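Local coordinates for RsbT co-antagonist protein RsbRA (PDB 2BNL) that acts in the stressosome as a positive regulator of sigma-B activity in salt and heat stress, stimulating RsbT kinase toward RsbS in vitro, at residues A[92-100]-A[109-120]. Numbering follows the deposited sequence.
Sequences WKRLYTKMN and STELIWQIDRFF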
# COMPACT_ATOMS: atom_id res chain seq x y z
N TRP A 92 4.78 -0.38 9.13
CA TRP A 92 6.07 0.18 8.66
C TRP A 92 6.30 1.57 9.30
O TRP A 92 7.45 1.96 9.59
CB TRP A 92 6.30 0.06 7.14
CG TRP A 92 5.54 1.00 6.27
CD1 TRP A 92 4.34 0.77 5.58
CD2 TRP A 92 5.84 2.37 6.06
NE1 TRP A 92 3.93 1.91 4.97
CE2 TRP A 92 4.82 2.91 5.25
CE3 TRP A 92 6.89 3.21 6.47
CZ2 TRP A 92 4.81 4.27 4.86
CZ3 TRP A 92 6.84 4.58 6.13
CH2 TRP A 92 5.86 5.07 5.26
N LYS A 93 5.21 2.30 9.51
CA LYS A 93 5.29 3.63 10.04
C LYS A 93 5.71 3.65 11.48
O LYS A 93 6.50 4.55 11.93
CB LYS A 93 3.94 4.34 9.87
CG LYS A 93 3.65 4.59 8.42
CD LYS A 93 2.31 5.34 8.38
CE LYS A 93 1.56 5.08 7.14
NZ LYS A 93 0.24 5.77 7.42
N ARG A 94 5.25 2.62 12.20
CA ARG A 94 5.66 2.43 13.52
C ARG A 94 7.09 1.95 13.68
O ARG A 94 7.76 2.36 14.60
CB ARG A 94 4.64 1.57 14.25
CG ARG A 94 3.36 2.43 14.49
CD ARG A 94 2.27 1.77 15.34
NE ARG A 94 0.96 2.42 15.07
CZ ARG A 94 -0.12 2.34 15.85
NH1 ARG A 94 -0.10 1.68 17.01
NH2 ARG A 94 -1.23 2.96 15.49
N LEU A 95 7.55 1.15 12.74
CA LEU A 95 8.94 0.74 12.67
C LEU A 95 9.81 1.98 12.33
O LEU A 95 10.91 2.19 12.90
CB LEU A 95 9.08 -0.38 11.63
CG LEU A 95 10.54 -0.59 11.19
CD1 LEU A 95 11.21 -1.27 12.36
CD2 LEU A 95 10.72 -1.41 9.98
N TYR A 96 9.33 2.82 11.41
CA TYR A 96 10.00 4.06 11.15
C TYR A 96 10.27 4.89 12.43
O TYR A 96 11.38 5.31 12.69
CB TYR A 96 9.28 4.90 10.09
CG TYR A 96 9.78 6.31 10.08
CD1 TYR A 96 11.00 6.65 9.45
CD2 TYR A 96 9.07 7.31 10.72
CE1 TYR A 96 11.45 7.92 9.44
CE2 TYR A 96 9.54 8.62 10.74
CZ TYR A 96 10.72 8.89 10.07
OH TYR A 96 11.15 10.16 10.04
N THR A 97 9.26 5.10 13.22
CA THR A 97 9.40 5.90 14.49
C THR A 97 10.50 5.25 15.38
O THR A 97 11.38 5.96 15.85
CB THR A 97 8.06 5.92 15.19
OG1 THR A 97 7.08 6.49 14.33
CG2 THR A 97 8.07 6.75 16.50
N LYS A 98 10.48 3.90 15.53
CA LYS A 98 11.51 3.18 16.27
C LYS A 98 12.88 3.42 15.71
O LYS A 98 13.81 3.81 16.45
CB LYS A 98 11.30 1.64 16.35
CG LYS A 98 10.07 1.15 17.07
CD LYS A 98 9.77 2.03 18.32
CE LYS A 98 8.70 1.47 19.32
NZ LYS A 98 8.44 2.58 20.24
N MSE A 99 13.04 3.16 14.43
CA MSE A 99 14.35 3.30 13.79
C MSE A 99 14.86 4.73 13.73
O MSE A 99 16.06 4.99 13.86
CB MSE A 99 14.28 2.74 12.37
CG MSE A 99 14.16 1.26 12.38
SE MSE A 99 14.40 0.49 10.56
CE MSE A 99 16.46 0.82 10.38
N ASN A 100 13.94 5.66 13.50
CA ASN A 100 14.28 7.05 13.28
C ASN A 100 14.83 7.67 14.53
O ASN A 100 15.70 8.54 14.46
CB ASN A 100 13.09 7.90 12.88
CG ASN A 100 13.52 9.28 12.43
OD1 ASN A 100 14.46 9.45 11.62
ND2 ASN A 100 12.76 10.27 12.84
N SER A 109 16.44 10.99 7.82
CA SER A 109 15.09 10.44 7.94
C SER A 109 14.49 10.00 6.59
O SER A 109 13.89 8.94 6.48
CB SER A 109 14.17 11.50 8.52
OG SER A 109 14.56 11.67 9.83
N THR A 110 14.70 10.83 5.58
CA THR A 110 14.16 10.59 4.27
C THR A 110 14.75 9.28 3.70
O THR A 110 14.02 8.42 3.26
CB THR A 110 14.35 11.86 3.39
OG1 THR A 110 13.56 12.90 3.98
CG2 THR A 110 13.87 11.69 1.98
N GLU A 111 16.05 9.13 3.77
CA GLU A 111 16.63 7.88 3.31
C GLU A 111 16.21 6.65 4.10
O GLU A 111 15.98 5.63 3.49
CB GLU A 111 18.17 8.02 3.12
CG GLU A 111 18.42 9.15 1.95
CD GLU A 111 17.39 9.11 0.70
OE1 GLU A 111 16.71 10.16 0.37
OE2 GLU A 111 17.29 8.01 0.05
N LEU A 112 16.07 6.76 5.42
CA LEU A 112 15.40 5.74 6.18
C LEU A 112 14.00 5.34 5.69
O LEU A 112 13.69 4.18 5.61
CB LEU A 112 15.35 6.14 7.65
CG LEU A 112 14.67 5.14 8.58
CD1 LEU A 112 15.38 3.73 8.55
CD2 LEU A 112 14.65 5.66 10.03
N ILE A 113 13.13 6.30 5.42
CA ILE A 113 11.87 6.00 4.83
C ILE A 113 11.98 5.23 3.51
O ILE A 113 11.23 4.30 3.27
CB ILE A 113 11.07 7.31 4.58
CG1 ILE A 113 10.70 7.96 5.92
CG2 ILE A 113 9.82 7.06 3.66
CD1 ILE A 113 10.20 9.36 5.75
N TRP A 114 12.86 5.66 2.63
CA TRP A 114 13.00 4.97 1.35
C TRP A 114 13.57 3.54 1.49
O TRP A 114 13.23 2.63 0.69
CB TRP A 114 13.80 5.87 0.40
CG TRP A 114 13.10 7.13 0.06
CD1 TRP A 114 13.63 8.35 0.12
CD2 TRP A 114 11.75 7.31 -0.40
NE1 TRP A 114 12.71 9.30 -0.20
CE2 TRP A 114 11.53 8.69 -0.52
CE3 TRP A 114 10.67 6.43 -0.67
CZ2 TRP A 114 10.34 9.21 -0.95
CZ3 TRP A 114 9.51 6.93 -1.09
CH2 TRP A 114 9.34 8.34 -1.24
N GLN A 115 14.42 3.35 2.49
CA GLN A 115 14.93 2.03 2.85
C GLN A 115 13.85 1.15 3.33
O GLN A 115 13.68 -0.02 2.91
CB GLN A 115 16.02 2.13 3.94
CG GLN A 115 17.33 2.67 3.42
CD GLN A 115 18.31 2.80 4.56
OE1 GLN A 115 17.93 3.10 5.70
NE2 GLN A 115 19.54 2.43 4.29
N ILE A 116 13.02 1.71 4.16
CA ILE A 116 11.89 0.96 4.65
C ILE A 116 10.90 0.58 3.57
O ILE A 116 10.46 -0.61 3.49
CB ILE A 116 11.18 1.73 5.78
CG1 ILE A 116 12.09 1.72 7.05
CG2 ILE A 116 9.89 1.11 6.08
CD1 ILE A 116 11.70 2.71 8.10
N ASP A 117 10.61 1.55 2.71
CA ASP A 117 9.62 1.38 1.62
C ASP A 117 10.17 0.27 0.64
O ASP A 117 9.45 -0.60 0.21
CB ASP A 117 9.48 2.71 0.89
CG ASP A 117 8.58 2.62 -0.32
OD1 ASP A 117 7.38 2.59 -0.10
OD2 ASP A 117 9.11 2.48 -1.42
N ARG A 118 11.43 0.39 0.31
CA ARG A 118 12.07 -0.57 -0.60
C ARG A 118 11.90 -2.04 -0.14
O ARG A 118 11.71 -2.96 -0.93
CB ARG A 118 13.50 -0.24 -0.68
CG ARG A 118 14.04 -0.52 -1.96
CD ARG A 118 15.55 -0.50 -1.97
NE ARG A 118 15.95 -1.49 -3.01
CZ ARG A 118 16.31 -2.75 -2.80
NH1 ARG A 118 16.43 -3.24 -1.60
NH2 ARG A 118 16.59 -3.53 -3.85
N PHE A 119 12.09 -2.25 1.14
CA PHE A 119 11.95 -3.58 1.74
C PHE A 119 10.50 -4.07 1.81
O PHE A 119 10.19 -5.18 1.42
CB PHE A 119 12.64 -3.59 3.07
CG PHE A 119 12.56 -4.87 3.79
CD1 PHE A 119 13.21 -5.96 3.34
CD2 PHE A 119 11.66 -5.01 4.87
CE1 PHE A 119 13.13 -7.23 4.05
CE2 PHE A 119 11.52 -6.20 5.52
CZ PHE A 119 12.28 -7.32 5.15
N PHE A 120 9.59 -3.24 2.35
CA PHE A 120 8.24 -3.64 2.66
C PHE A 120 7.29 -3.60 1.49
O PHE A 120 6.41 -4.44 1.41
CB PHE A 120 7.70 -2.66 3.74
CG PHE A 120 8.10 -3.03 5.11
CD1 PHE A 120 7.41 -4.01 5.82
CD2 PHE A 120 9.25 -2.48 5.72
CE1 PHE A 120 7.81 -4.30 7.18
CE2 PHE A 120 9.59 -2.85 7.05
CZ PHE A 120 8.88 -3.77 7.72
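The Phe-120 ring takes Trp-92 CB over one face in a CH-pi contact, 4.2 Å from the ring centroid. Phe-119 CD2 lies on the opposite face and Ile-116 O at the edge. Leu-95 CD2 reaches CE2 of Phe-120 obliquely at 3.5 Å. On the Tyr-96 ring, Asn-100 CB lies over one face, toward the rim, while Ile-116 CD1 and Lys-93 O come to the edge. Lys-93 CG sits over the centre of one face of the Trp-92 indole, whose CE3 touches Ile-116 CG2 at 3.7 Å. Tyr-96 is a knob in a hole formed by Ser-109, Leu-112, Ile-113 and Ile-116. With chi1 at 166°, its ring leans toward the end of its helix, bringing OH to Ser-109 CB. Leu-112 divides its methyls: CD1 meets Met-99 CE (selenomethionine) at 3.6 Å, and CD2 packs on Asn-100. Ser-109 OG donates to Asn-100 OD1 at 2.9 Å, tilted 25° from the carbonyl plane. Replacing Asn-100 with an alanine removes OD1 and would probably leave Ser-109 OG without this acceptor. The axes of 92-100 and 109-120 run roughly antiparallel, at 140°; the segments lie on helices 81-100 and 109-135 of this N-terminal globin-like domain. Helix 5-13 packs on Leu-95 and Met-99, and helix 39-54 on Phe-120. Trp-114 of the second subunit meets the Tyr-96 ring, and Asp-117 of that subunit forms a salt bridge with Lys-93, so these helices also build the dimer interface.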